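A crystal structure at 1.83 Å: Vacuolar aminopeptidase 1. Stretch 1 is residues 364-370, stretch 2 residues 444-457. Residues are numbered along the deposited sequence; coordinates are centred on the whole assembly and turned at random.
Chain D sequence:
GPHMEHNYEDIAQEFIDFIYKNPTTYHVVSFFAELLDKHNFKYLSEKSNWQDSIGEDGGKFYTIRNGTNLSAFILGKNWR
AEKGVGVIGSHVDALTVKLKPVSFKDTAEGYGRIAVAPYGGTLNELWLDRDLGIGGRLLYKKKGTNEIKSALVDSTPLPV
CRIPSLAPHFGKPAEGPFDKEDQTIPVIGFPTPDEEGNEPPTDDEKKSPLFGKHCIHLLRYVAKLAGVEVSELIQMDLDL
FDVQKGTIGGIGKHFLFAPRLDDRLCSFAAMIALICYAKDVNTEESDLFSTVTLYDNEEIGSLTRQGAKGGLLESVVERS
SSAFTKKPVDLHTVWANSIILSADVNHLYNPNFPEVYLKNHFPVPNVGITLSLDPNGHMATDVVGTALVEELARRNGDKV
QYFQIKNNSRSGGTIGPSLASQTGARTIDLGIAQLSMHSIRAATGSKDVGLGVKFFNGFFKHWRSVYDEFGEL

Stretch 1 364-370: VPNVGIT
Stretch 2 (444-457) TGSKDVGLGVKFFN

Residues 364-370 form a loop that leads into a strand that includes Thr-370. Residues 444-457 leave a strand at Gly-445, turn, and run as a helix through Asn-457. The CA atoms of Pro-365 and Gly-445 lie 4.7 Å apart, those of Gly-368 and Leu-451 5.6 Å, and those of Ile-369 and Gly-452 6.1 Å, so both stretches advance in the same sense.

Two hydrogen bonds join them. Asn-366 has a left-handed backbone (phi/psi 55/35). Asn-366 N donates to Asp-448 OD1 at 3.0 Å, nearly straight at 170°. The Asn-366 side chain (chi1 m, chi2 -50°) brings OD1 2.8 Å from the donor Lys-447 N. Asp-448 (chi1 m) also takes a weak bond from Gly-445 N to OD1, 3.0 Å. Gly-445 CA is 3.1 Å from Asn-366 OD1; a CB at Gly-445 would clash with that oxygen.

Water 1 lies 2.6 Å from Asp-448 OD2 and accepts from Val-367 N (2.9 Å). Water 2 links Asn-366 O (3.0 Å) to Lys-447 NZ (2.8 Å).

Leu-451 (m, t) packs CD1 against the loop backbone, 3.4 Å from Asn-366 C. The apolar side-chain contacts belong to Ile-369. Ile-369 (t, p) points toward the helix. Ile-369 CG2 sits over the Phe-455 (chi1 t) ring face, 3.9 Å from the centroid. Ile-369 CD1 is 3.9 Å from CZ of Phe-456 (chi1 m).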

# COMPACT_ATOMS: atom_id res chain seq x y z
N VAL D 364 31.88 -16.35 -25.68
CA VAL D 364 32.49 -17.13 -24.61
C VAL D 364 33.98 -16.80 -24.64
O VAL D 364 34.47 -16.19 -25.59
CB VAL D 364 32.26 -18.64 -24.80
CG1 VAL D 364 30.76 -18.93 -24.75
CG2 VAL D 364 32.85 -19.12 -26.12
N PRO D 365 34.72 -17.18 -23.59
CA PRO D 365 36.15 -16.89 -23.53
C PRO D 365 37.06 -17.64 -24.50
O PRO D 365 36.77 -18.75 -24.93
CB PRO D 365 36.51 -17.22 -22.08
CG PRO D 365 35.19 -17.18 -21.34
CD PRO D 365 34.25 -17.78 -22.33
N ASN D 366 38.18 -16.99 -24.82
CA ASN D 366 39.23 -17.56 -25.67
C ASN D 366 38.87 -18.08 -27.05
O ASN D 366 39.46 -19.06 -27.52
CB ASN D 366 39.94 -18.65 -24.86
CG ASN D 366 40.38 -18.15 -23.50
OD1 ASN D 366 41.01 -17.10 -23.38
ND2 ASN D 366 40.04 -18.91 -22.46
N VAL D 367 37.93 -17.43 -27.71
CA VAL D 367 37.52 -17.84 -29.05
C VAL D 367 37.91 -16.79 -30.08
O VAL D 367 38.57 -17.10 -31.07
CB VAL D 367 36.01 -18.08 -29.11
CG1 VAL D 367 35.56 -18.29 -30.56
CG2 VAL D 367 35.66 -19.31 -28.28
N GLY D 368 37.50 -15.55 -29.85
CA GLY D 368 37.82 -14.49 -30.79
C GLY D 368 37.03 -13.22 -30.56
O GLY D 368 36.28 -13.11 -29.59
N ILE D 369 37.20 -12.26 -31.47
CA ILE D 369 36.52 -10.98 -31.38
C ILE D 369 35.01 -11.17 -31.38
O ILE D 369 34.49 -12.13 -31.94
CB ILE D 369 36.93 -10.07 -32.58
CG1 ILE D 369 36.75 -8.59 -32.21
CG2 ILE D 369 36.12 -10.43 -33.82
CD1 ILE D 369 37.78 -8.08 -31.22
N THR D 370 34.30 -10.24 -30.74
CA THR D 370 32.85 -10.32 -30.67
C THR D 370 32.21 -9.13 -31.37
O THR D 370 32.52 -7.98 -31.07
CB THR D 370 32.35 -10.38 -29.21
OG1 THR D 370 32.85 -11.57 -28.60
CG2 THR D 370 30.82 -10.38 -29.16
N THR D 444 38.41 -11.62 -18.30
CA THR D 444 38.26 -12.00 -19.70
C THR D 444 39.08 -13.28 -19.88
O THR D 444 39.62 -13.80 -18.90
CB THR D 444 38.77 -10.88 -20.65
OG1 THR D 444 38.49 -11.23 -22.01
CG2 THR D 444 40.27 -10.65 -20.48
N GLY D 445 39.13 -13.81 -21.10
CA GLY D 445 39.90 -15.02 -21.31
C GLY D 445 41.38 -14.70 -21.34
O GLY D 445 41.78 -13.63 -21.79
N SER D 446 42.21 -15.62 -20.85
CA SER D 446 43.65 -15.39 -20.85
C SER D 446 44.23 -15.35 -22.28
O SER D 446 45.30 -14.79 -22.49
CB SER D 446 44.36 -16.48 -20.04
OG SER D 446 44.04 -17.77 -20.52
N LYS D 447 43.52 -15.92 -23.24
CA LYS D 447 43.95 -15.91 -24.64
C LYS D 447 43.35 -14.75 -25.44
O LYS D 447 43.78 -14.46 -26.56
CB LYS D 447 43.53 -17.21 -25.35
CG LYS D 447 44.39 -18.44 -25.12
CD LYS D 447 44.13 -19.49 -26.21
CE LYS D 447 44.40 -18.92 -27.61
NZ LYS D 447 44.38 -19.98 -28.66
N ASP D 448 42.36 -14.08 -24.87
CA ASP D 448 41.68 -13.00 -25.58
C ASP D 448 42.49 -11.76 -25.97
O ASP D 448 42.21 -11.14 -26.99
CB ASP D 448 40.40 -12.62 -24.83
CG ASP D 448 39.30 -13.65 -25.04
OD1 ASP D 448 38.66 -14.09 -24.07
OD2 ASP D 448 39.08 -14.02 -26.21
N VAL D 449 43.48 -11.39 -25.17
CA VAL D 449 44.30 -10.24 -25.54
C VAL D 449 44.99 -10.60 -26.86
O VAL D 449 44.96 -9.83 -27.83
CB VAL D 449 45.38 -9.94 -24.48
CG1 VAL D 449 46.30 -8.83 -24.97
CG2 VAL D 449 44.71 -9.52 -23.17
N GLY D 450 45.59 -11.78 -26.90
CA GLY D 450 46.28 -12.24 -28.10
C GLY D 450 45.37 -12.42 -29.29
O GLY D 450 45.72 -12.06 -30.42
N LEU D 451 44.19 -12.99 -29.07
CA LEU D 451 43.25 -13.20 -30.16
C LEU D 451 42.78 -11.84 -30.70
O LEU D 451 42.51 -11.70 -31.90
CB LEU D 451 42.05 -14.03 -29.69
CG LEU D 451 42.39 -15.49 -29.34
CD1 LEU D 451 41.19 -16.15 -28.66
CD2 LEU D 451 42.77 -16.25 -30.60
N GLY D 452 42.69 -10.86 -29.81
CA GLY D 452 42.28 -9.52 -30.22
C GLY D 452 43.34 -8.90 -31.11
O GLY D 452 43.04 -8.38 -32.19
N VAL D 453 44.59 -8.94 -30.65
CA VAL D 453 45.70 -8.39 -31.42
C VAL D 453 45.73 -9.05 -32.80
O VAL D 453 45.89 -8.38 -33.82
CB VAL D 453 47.05 -8.66 -30.73
CG1 VAL D 453 48.21 -8.25 -31.65
CG2 VAL D 453 47.13 -7.88 -29.42
N LYS D 454 45.58 -10.37 -32.82
CA LYS D 454 45.61 -11.12 -34.07
C LYS D 454 44.52 -10.63 -35.03
O LYS D 454 44.78 -10.42 -36.21
CB LYS D 454 45.43 -12.62 -33.79
CG LYS D 454 45.53 -13.50 -35.02
CD LYS D 454 45.57 -14.98 -34.62
CE LYS D 454 44.43 -15.77 -35.25
NZ LYS D 454 44.47 -15.75 -36.74
N PHE D 455 43.32 -10.44 -34.51
CA PHE D 455 42.23 -9.98 -35.36
C PHE D 455 42.49 -8.57 -35.91
O PHE D 455 42.34 -8.33 -37.11
CB PHE D 455 40.91 -9.98 -34.61
CG PHE D 455 39.78 -9.39 -35.39
CD1 PHE D 455 39.20 -10.09 -36.44
CD2 PHE D 455 39.34 -8.10 -35.12
CE1 PHE D 455 38.20 -9.52 -37.21
CE2 PHE D 455 38.34 -7.51 -35.89
CZ PHE D 455 37.77 -8.23 -36.94
N PHE D 456 42.86 -7.64 -35.03
CA PHE D 456 43.11 -6.26 -35.44
C PHE D 456 44.28 -6.16 -36.41
O PHE D 456 44.28 -5.29 -37.29
CB PHE D 456 43.39 -5.39 -34.20
CG PHE D 456 42.18 -5.20 -33.32
CD1 PHE D 456 42.31 -5.20 -31.94
CD2 PHE D 456 40.92 -5.00 -33.87
CE1 PHE D 456 41.21 -5.01 -31.11
CE2 PHE D 456 39.80 -4.81 -33.06
CZ PHE D 456 39.95 -4.82 -31.68
N ASN D 457 45.27 -7.03 -36.25
CA ASN D 457 46.43 -7.04 -37.13
C ASN D 457 45.92 -7.45 -38.51
O ASN D 457 46.27 -6.84 -39.53
CB ASN D 457 47.47 -8.05 -36.64
CG ASN D 457 48.77 -7.98 -37.42
OD1 ASN D 457 49.42 -8.99 -37.65
ND2 ASN D 457 49.17 -6.78 -37.82
O HOH W 1 36.72 -14.94 -26.91
O HOH W 2 41.70 -20.03 -29.30